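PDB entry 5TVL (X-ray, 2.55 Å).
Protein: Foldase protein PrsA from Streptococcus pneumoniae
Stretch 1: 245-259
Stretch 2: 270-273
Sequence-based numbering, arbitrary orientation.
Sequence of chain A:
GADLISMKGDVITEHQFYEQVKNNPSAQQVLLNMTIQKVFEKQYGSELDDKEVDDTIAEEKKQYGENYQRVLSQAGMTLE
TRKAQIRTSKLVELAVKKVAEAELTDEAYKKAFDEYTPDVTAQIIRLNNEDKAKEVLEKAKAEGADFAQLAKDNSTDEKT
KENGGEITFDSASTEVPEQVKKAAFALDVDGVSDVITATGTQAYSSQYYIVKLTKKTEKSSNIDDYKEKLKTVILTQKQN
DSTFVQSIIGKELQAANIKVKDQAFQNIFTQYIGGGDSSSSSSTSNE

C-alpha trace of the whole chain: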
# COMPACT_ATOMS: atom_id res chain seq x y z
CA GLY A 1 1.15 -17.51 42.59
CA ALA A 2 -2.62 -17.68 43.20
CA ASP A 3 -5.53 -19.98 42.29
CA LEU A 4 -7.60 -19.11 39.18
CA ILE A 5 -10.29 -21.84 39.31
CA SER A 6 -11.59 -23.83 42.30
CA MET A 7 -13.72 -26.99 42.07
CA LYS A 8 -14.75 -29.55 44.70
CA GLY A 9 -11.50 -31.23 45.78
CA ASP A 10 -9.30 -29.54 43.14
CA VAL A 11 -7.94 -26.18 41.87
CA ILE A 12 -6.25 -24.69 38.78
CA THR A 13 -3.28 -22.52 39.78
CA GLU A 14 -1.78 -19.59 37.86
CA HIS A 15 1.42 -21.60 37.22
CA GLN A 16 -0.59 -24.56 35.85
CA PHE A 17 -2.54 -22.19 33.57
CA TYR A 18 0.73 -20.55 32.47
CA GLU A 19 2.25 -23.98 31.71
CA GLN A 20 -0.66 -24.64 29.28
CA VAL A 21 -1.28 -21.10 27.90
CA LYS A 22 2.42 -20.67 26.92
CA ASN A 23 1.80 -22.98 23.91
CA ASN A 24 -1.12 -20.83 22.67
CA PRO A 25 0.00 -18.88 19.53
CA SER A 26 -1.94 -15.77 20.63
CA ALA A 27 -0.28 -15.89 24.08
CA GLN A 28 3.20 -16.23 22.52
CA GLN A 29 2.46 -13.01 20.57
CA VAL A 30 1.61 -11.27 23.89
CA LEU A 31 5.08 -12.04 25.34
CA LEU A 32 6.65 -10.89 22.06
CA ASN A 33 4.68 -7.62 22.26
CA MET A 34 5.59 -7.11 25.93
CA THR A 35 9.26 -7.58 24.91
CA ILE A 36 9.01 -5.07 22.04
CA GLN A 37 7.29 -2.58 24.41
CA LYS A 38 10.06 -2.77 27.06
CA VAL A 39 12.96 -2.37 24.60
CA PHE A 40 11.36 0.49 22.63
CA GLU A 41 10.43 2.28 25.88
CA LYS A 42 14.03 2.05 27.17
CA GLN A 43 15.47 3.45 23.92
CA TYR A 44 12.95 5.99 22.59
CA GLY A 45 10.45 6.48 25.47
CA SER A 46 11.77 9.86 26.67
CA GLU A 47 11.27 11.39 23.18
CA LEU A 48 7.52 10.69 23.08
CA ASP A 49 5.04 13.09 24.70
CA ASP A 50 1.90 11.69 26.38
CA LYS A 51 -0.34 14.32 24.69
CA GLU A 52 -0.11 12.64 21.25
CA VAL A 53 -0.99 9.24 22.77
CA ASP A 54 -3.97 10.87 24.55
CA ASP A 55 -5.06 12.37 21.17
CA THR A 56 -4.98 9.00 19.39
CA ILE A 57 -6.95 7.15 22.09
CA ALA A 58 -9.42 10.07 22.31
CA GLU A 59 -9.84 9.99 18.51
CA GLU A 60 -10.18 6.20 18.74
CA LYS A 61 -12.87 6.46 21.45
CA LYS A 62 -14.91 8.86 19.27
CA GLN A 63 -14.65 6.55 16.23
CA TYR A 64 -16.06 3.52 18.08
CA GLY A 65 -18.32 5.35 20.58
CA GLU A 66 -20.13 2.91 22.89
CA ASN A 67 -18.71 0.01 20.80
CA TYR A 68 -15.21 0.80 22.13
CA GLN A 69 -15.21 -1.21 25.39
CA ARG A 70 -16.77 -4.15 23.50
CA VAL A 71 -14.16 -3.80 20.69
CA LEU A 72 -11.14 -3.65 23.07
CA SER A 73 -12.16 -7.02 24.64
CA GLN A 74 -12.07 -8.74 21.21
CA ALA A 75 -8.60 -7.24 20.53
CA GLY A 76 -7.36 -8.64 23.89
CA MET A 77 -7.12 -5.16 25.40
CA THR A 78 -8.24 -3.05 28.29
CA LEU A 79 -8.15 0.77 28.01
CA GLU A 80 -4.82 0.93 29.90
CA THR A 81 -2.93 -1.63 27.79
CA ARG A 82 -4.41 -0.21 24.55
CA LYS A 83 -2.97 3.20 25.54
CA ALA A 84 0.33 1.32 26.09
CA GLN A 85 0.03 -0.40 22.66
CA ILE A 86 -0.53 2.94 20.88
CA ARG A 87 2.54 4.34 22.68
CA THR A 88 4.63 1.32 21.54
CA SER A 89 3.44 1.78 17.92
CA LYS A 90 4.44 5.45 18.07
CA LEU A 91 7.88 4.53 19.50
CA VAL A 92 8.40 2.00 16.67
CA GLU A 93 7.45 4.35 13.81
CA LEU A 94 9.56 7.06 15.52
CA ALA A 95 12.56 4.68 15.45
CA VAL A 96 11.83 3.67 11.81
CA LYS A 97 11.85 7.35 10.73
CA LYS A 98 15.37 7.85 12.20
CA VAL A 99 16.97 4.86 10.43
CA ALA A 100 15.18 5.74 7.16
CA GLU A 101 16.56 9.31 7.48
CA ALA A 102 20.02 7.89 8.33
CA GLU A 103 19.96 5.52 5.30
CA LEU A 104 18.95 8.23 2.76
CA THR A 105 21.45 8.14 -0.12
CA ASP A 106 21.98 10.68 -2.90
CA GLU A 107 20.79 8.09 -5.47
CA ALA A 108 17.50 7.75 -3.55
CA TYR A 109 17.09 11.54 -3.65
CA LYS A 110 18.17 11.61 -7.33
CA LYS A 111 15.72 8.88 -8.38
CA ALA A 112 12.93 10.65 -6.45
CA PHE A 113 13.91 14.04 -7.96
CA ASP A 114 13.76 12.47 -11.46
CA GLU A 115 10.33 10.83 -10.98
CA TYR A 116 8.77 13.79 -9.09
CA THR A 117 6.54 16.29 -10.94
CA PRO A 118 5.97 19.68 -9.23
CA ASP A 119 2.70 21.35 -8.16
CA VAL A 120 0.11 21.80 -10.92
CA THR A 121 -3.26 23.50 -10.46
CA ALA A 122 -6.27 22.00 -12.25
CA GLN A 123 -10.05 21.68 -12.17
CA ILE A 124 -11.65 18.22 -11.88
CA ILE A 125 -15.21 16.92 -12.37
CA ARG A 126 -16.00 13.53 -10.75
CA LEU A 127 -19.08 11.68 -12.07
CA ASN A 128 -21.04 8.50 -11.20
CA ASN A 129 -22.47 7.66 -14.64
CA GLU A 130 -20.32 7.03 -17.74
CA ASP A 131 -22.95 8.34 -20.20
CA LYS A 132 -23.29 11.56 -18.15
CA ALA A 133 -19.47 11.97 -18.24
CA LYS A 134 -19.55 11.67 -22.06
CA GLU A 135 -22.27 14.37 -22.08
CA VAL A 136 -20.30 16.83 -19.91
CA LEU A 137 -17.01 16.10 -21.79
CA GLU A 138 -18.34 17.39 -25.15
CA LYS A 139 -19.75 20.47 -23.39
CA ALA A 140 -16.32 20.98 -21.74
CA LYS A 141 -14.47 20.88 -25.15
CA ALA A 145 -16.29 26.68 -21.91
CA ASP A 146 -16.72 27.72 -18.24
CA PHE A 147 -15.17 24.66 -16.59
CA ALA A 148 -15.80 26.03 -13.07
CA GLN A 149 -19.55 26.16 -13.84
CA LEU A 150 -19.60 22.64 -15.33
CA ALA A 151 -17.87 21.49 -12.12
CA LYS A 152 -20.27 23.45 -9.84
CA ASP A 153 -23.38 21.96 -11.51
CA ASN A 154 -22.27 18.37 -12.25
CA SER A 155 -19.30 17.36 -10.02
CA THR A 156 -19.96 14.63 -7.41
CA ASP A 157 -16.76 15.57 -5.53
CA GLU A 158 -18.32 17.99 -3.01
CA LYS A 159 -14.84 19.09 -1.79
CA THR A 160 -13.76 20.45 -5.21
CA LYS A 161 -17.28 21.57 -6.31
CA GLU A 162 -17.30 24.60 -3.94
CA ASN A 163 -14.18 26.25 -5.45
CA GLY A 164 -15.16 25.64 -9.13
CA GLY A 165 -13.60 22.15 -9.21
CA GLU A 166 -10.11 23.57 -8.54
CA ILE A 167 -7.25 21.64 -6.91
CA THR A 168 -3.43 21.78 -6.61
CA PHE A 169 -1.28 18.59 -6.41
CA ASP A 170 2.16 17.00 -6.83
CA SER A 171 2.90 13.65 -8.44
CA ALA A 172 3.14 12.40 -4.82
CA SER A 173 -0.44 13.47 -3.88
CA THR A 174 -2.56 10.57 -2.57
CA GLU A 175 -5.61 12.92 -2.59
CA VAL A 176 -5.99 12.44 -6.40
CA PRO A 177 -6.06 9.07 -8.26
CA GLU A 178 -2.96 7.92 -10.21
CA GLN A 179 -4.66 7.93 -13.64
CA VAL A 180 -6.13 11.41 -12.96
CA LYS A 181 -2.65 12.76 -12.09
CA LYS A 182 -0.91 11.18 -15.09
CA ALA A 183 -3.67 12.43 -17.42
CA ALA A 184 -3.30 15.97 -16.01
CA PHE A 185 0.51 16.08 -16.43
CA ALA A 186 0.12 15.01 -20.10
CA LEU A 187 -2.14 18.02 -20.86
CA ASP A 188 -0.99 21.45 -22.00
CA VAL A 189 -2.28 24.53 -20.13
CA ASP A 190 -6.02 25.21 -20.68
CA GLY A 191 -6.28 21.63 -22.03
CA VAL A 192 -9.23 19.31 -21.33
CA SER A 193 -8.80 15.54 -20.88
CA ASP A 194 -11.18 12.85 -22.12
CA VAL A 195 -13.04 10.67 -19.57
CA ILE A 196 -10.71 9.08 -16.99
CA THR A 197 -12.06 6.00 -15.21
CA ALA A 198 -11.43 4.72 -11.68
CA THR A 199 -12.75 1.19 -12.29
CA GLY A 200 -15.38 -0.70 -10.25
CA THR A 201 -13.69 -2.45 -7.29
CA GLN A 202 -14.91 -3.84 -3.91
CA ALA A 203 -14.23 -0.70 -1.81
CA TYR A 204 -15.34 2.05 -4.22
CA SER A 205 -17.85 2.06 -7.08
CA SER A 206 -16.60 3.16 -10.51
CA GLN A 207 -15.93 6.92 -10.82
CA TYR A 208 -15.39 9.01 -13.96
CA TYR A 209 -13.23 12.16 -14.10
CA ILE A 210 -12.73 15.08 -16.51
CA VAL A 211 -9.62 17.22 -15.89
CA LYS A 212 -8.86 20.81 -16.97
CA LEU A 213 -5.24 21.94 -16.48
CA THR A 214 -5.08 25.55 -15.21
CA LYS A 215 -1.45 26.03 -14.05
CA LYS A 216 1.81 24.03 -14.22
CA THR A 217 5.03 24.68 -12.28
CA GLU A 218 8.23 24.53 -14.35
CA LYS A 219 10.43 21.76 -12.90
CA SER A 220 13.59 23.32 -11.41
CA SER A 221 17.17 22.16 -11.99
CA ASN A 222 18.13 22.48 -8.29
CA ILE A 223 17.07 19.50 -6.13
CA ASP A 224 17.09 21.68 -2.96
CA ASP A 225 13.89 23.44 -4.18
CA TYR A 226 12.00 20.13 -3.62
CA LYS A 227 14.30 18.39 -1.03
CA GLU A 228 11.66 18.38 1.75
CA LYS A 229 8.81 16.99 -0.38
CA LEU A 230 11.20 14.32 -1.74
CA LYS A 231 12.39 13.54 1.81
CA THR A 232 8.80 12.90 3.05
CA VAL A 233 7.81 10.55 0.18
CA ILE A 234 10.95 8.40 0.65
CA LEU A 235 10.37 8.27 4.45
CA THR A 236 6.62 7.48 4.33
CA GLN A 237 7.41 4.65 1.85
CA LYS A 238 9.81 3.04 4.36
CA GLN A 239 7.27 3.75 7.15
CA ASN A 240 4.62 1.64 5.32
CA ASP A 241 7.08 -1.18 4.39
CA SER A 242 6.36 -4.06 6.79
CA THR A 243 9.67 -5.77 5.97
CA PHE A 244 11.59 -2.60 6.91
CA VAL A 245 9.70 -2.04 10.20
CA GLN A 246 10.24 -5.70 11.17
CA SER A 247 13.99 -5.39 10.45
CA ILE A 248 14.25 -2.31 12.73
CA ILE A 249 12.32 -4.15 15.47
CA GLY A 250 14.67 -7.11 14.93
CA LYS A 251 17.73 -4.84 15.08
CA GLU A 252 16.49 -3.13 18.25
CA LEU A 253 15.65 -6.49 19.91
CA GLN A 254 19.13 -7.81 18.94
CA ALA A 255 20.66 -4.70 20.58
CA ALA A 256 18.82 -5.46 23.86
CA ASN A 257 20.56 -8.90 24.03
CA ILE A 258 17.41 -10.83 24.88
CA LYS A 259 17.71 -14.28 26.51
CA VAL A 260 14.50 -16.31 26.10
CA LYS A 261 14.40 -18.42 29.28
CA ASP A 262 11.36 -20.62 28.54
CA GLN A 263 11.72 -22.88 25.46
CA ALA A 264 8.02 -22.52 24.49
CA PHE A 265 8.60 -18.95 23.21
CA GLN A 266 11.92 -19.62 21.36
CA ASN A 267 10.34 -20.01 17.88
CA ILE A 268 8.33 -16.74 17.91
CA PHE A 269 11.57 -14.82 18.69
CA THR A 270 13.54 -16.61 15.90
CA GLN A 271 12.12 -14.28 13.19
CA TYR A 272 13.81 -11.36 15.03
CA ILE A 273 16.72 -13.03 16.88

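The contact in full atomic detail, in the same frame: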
# COMPACT_ATOMS: atom_id res chain seq x y z
N VAL A 245 10.09 -2.24 8.79
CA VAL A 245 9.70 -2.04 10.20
C VAL A 245 10.13 -3.24 11.05
O VAL A 245 10.70 -3.08 12.12
CB VAL A 245 8.17 -1.78 10.36
CG1 VAL A 245 7.75 -1.76 11.82
CG2 VAL A 245 7.78 -0.46 9.69
N GLN A 246 9.85 -4.44 10.53
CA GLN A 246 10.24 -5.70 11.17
C GLN A 246 11.76 -5.82 11.36
O GLN A 246 12.21 -6.32 12.39
CB GLN A 246 9.74 -6.91 10.37
CG GLN A 246 8.23 -7.12 10.42
CD GLN A 246 7.76 -7.73 11.72
OE1 GLN A 246 8.25 -8.79 12.13
NE2 GLN A 246 6.79 -7.09 12.38
N SER A 247 12.52 -5.36 10.37
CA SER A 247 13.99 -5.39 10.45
C SER A 247 14.51 -4.45 11.55
O SER A 247 15.43 -4.81 12.28
CB SER A 247 14.65 -5.07 9.10
OG SER A 247 14.59 -3.69 8.79
N ILE A 248 13.90 -3.27 11.67
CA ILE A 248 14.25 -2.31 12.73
C ILE A 248 13.91 -2.89 14.11
O ILE A 248 14.73 -2.82 15.02
CB ILE A 248 13.55 -0.93 12.55
CG1 ILE A 248 13.94 -0.27 11.21
CG2 ILE A 248 13.87 0.01 13.70
CD1 ILE A 248 15.43 -0.08 10.98
N ILE A 249 12.72 -3.46 14.24
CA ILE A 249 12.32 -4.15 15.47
C ILE A 249 13.34 -5.24 15.80
O ILE A 249 13.84 -5.30 16.93
CB ILE A 249 10.88 -4.73 15.37
CG1 ILE A 249 9.85 -3.59 15.35
CG2 ILE A 249 10.58 -5.67 16.54
CD1 ILE A 249 8.46 -4.01 14.93
N GLY A 250 13.66 -6.06 14.80
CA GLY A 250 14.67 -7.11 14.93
C GLY A 250 16.05 -6.62 15.31
O GLY A 250 16.73 -7.24 16.13
N LYS A 251 16.47 -5.49 14.73
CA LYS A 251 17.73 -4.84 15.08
C LYS A 251 17.71 -4.36 16.53
O LYS A 251 18.65 -4.61 17.28
CB LYS A 251 18.04 -3.66 14.15
CG LYS A 251 18.48 -4.07 12.75
CD LYS A 251 19.95 -4.47 12.70
CE LYS A 251 20.36 -4.83 11.28
NZ LYS A 251 21.82 -5.12 11.18
N GLU A 252 16.63 -3.67 16.90
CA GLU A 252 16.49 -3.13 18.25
C GLU A 252 16.41 -4.23 19.32
O GLU A 252 17.00 -4.09 20.40
CB GLU A 252 15.27 -2.19 18.34
CG GLU A 252 15.39 -1.13 19.43
CD GLU A 252 16.54 -0.17 19.18
OE1 GLU A 252 16.42 0.68 18.28
OE2 GLU A 252 17.57 -0.29 19.88
N LEU A 253 15.71 -5.32 19.02
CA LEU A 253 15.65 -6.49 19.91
C LEU A 253 17.02 -7.19 20.04
O LEU A 253 17.39 -7.61 21.13
CB LEU A 253 14.58 -7.48 19.44
CG LEU A 253 13.13 -6.99 19.55
CD1 LEU A 253 12.21 -7.80 18.65
CD2 LEU A 253 12.62 -7.04 20.98
N GLN A 254 17.75 -7.30 18.93
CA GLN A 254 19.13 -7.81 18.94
C GLN A 254 20.08 -6.96 19.79
O GLN A 254 20.99 -7.49 20.42
CB GLN A 254 19.70 -7.91 17.51
CG GLN A 254 19.23 -9.12 16.72
CD GLN A 254 19.49 -8.98 15.22
OE1 GLN A 254 20.42 -8.29 14.80
NE2 GLN A 254 18.66 -9.65 14.42
N ALA A 255 19.87 -5.64 19.78
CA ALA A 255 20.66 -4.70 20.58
C ALA A 255 20.40 -4.83 22.09
O ALA A 255 21.30 -4.57 22.90
CB ALA A 255 20.39 -3.27 20.13
N ALA A 256 19.18 -5.22 22.46
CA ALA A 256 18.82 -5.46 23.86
C ALA A 256 19.47 -6.72 24.46
O ALA A 256 19.49 -6.86 25.68
CB ALA A 256 17.31 -5.54 24.01
N ASN A 257 19.97 -7.63 23.61
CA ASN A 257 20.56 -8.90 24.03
C ASN A 257 19.57 -9.68 24.89
O ASN A 257 19.74 -9.82 26.11
CB ASN A 257 21.91 -8.69 24.75
CG ASN A 257 22.65 -10.00 24.99
OD1 ASN A 257 22.82 -10.81 24.08
ND2 ASN A 257 23.09 -10.22 26.23
N ILE A 258 18.53 -10.17 24.23
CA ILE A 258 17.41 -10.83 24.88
C ILE A 258 17.70 -12.33 25.02
O ILE A 258 18.02 -12.99 24.03
CB ILE A 258 16.10 -10.61 24.09
CG1 ILE A 258 15.78 -9.11 24.01
CG2 ILE A 258 14.94 -11.36 24.75
CD1 ILE A 258 14.80 -8.76 22.92
N LYS A 259 17.60 -12.84 26.25
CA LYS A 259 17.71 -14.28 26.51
C LYS A 259 16.32 -14.84 26.82
O LYS A 259 15.73 -14.50 27.85
CB LYS A 259 18.66 -14.56 27.68
CG LYS A 259 20.11 -14.20 27.38
CD LYS A 259 21.04 -14.59 28.52
CE LYS A 259 22.48 -14.20 28.20
NZ LYS A 259 23.43 -14.66 29.24
N THR A 270 12.55 -16.23 16.92
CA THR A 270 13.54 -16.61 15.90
C THR A 270 13.47 -15.72 14.64
O THR A 270 14.51 -15.48 14.01
CB THR A 270 13.40 -18.10 15.49
OG1 THR A 270 13.37 -18.92 16.66
CG2 THR A 270 14.57 -18.55 14.62
N GLN A 271 12.28 -15.25 14.29
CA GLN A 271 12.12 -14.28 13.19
C GLN A 271 12.89 -12.97 13.41
O GLN A 271 13.33 -12.35 12.44
CB GLN A 271 10.63 -13.97 12.92
CG GLN A 271 9.88 -13.28 14.05
CD GLN A 271 8.47 -12.89 13.66
OE1 GLN A 271 8.24 -12.33 12.59
NE2 GLN A 271 7.51 -13.16 14.55
N TYR A 272 13.04 -12.56 14.67
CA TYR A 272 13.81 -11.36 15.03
C TYR A 272 15.25 -11.70 15.42
O TYR A 272 16.19 -11.13 14.85
CB TYR A 272 13.14 -10.62 16.18
CG TYR A 272 11.79 -10.04 15.82
CD1 TYR A 272 11.66 -9.10 14.79
CD2 TYR A 272 10.64 -10.43 16.50
CE1 TYR A 272 10.43 -8.58 14.46
CE2 TYR A 272 9.40 -9.91 16.17
CZ TYR A 272 9.30 -8.98 15.15
OH TYR A 272 8.07 -8.46 14.83
N ILE A 273 15.40 -12.61 16.38
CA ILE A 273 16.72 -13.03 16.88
C ILE A 273 17.10 -14.38 16.27
O ILE A 273 16.85 -15.46 16.82
CB ILE A 273 16.73 -13.11 18.43
CG1 ILE A 273 16.27 -11.78 19.06
CG2 ILE A 273 18.13 -13.48 18.94
CD1 ILE A 273 15.79 -11.91 20.49

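The contact is built around one aromatic side chain. Tyr272 lies against the helix that contains residues 245-255, and it meets residues spaced along one side of that helix: Gln246, Ile249, Gly250, Leu253 and Gln254. The spacing of three and four residues is that of successive helical turns, so a single residue can meet all of them.

Two methyl groups rest over one face of the Tyr272 ring. Ile249 CG2 lies 3.6 Å from Tyr272 CE1, and Leu253 CD1 lies 3.6 Å from Tyr272 CG. Ile249 CG2 and Leu253 CD1 are each 4.0 Å from the centroid of the Tyr272 ring and less than 30° off the ring normal, the geometry of a CH-pi interaction, in which weakly polarized C-H groups meet the electron-rich face of the aromatic system. Branched aliphatic residues suit these positions because both CA-to-CB bonds point toward the second stretch and the methyls beyond them can settle on a flat surface. A separate apolar contact forms past the helix, where Ile258 CB and Ile273 CD1 come within 3.8 Å. Ile273 begins sideways, but its extended side chain brings its end nearer.

Gly250 contributes through its backbone. Its CA is 3.6 Å from Tyr272 CD1, and Gly250 CA and Tyr272 CA are only 4.3 Å apart, the closest CA-CA approach in the contact. With no side chain on the helix here, the tyrosine backbone and ring can come in close; a CB in ideal position would stand 3.5 Å from Tyr272 CD1 and also be crowded by Gln246 O, at 3.2 Å.

Polar interactions hold the tyrosine at two points. At the tip of the ring, Tyr272 OH donates a weak hydrogen bond to Gln246 OE1 over 2.7 Å. The phenol thus gains a polar partner although the residue as a whole is buried, and the flexible Gln246 side chain, whose CA-to-CB bond points sideways, bends with chi1 and chi2 both m to bring its amide there. At the backbone, Gln254 NE2 donates to Tyr272 O over 2.9 Å, with an N-H...acceptor angle of 157°, close enough to linear for a sound bond. Glutamine suits this place because its long side chain can reach across to a carbonyl while its amide nitrogen supplies the proton. The two glutamines, two helical turns apart, therefore engage different parts of the same residue, the hydroxyl and the main-chain carbonyl, while Ile249 and Leu253 cover the ring between them.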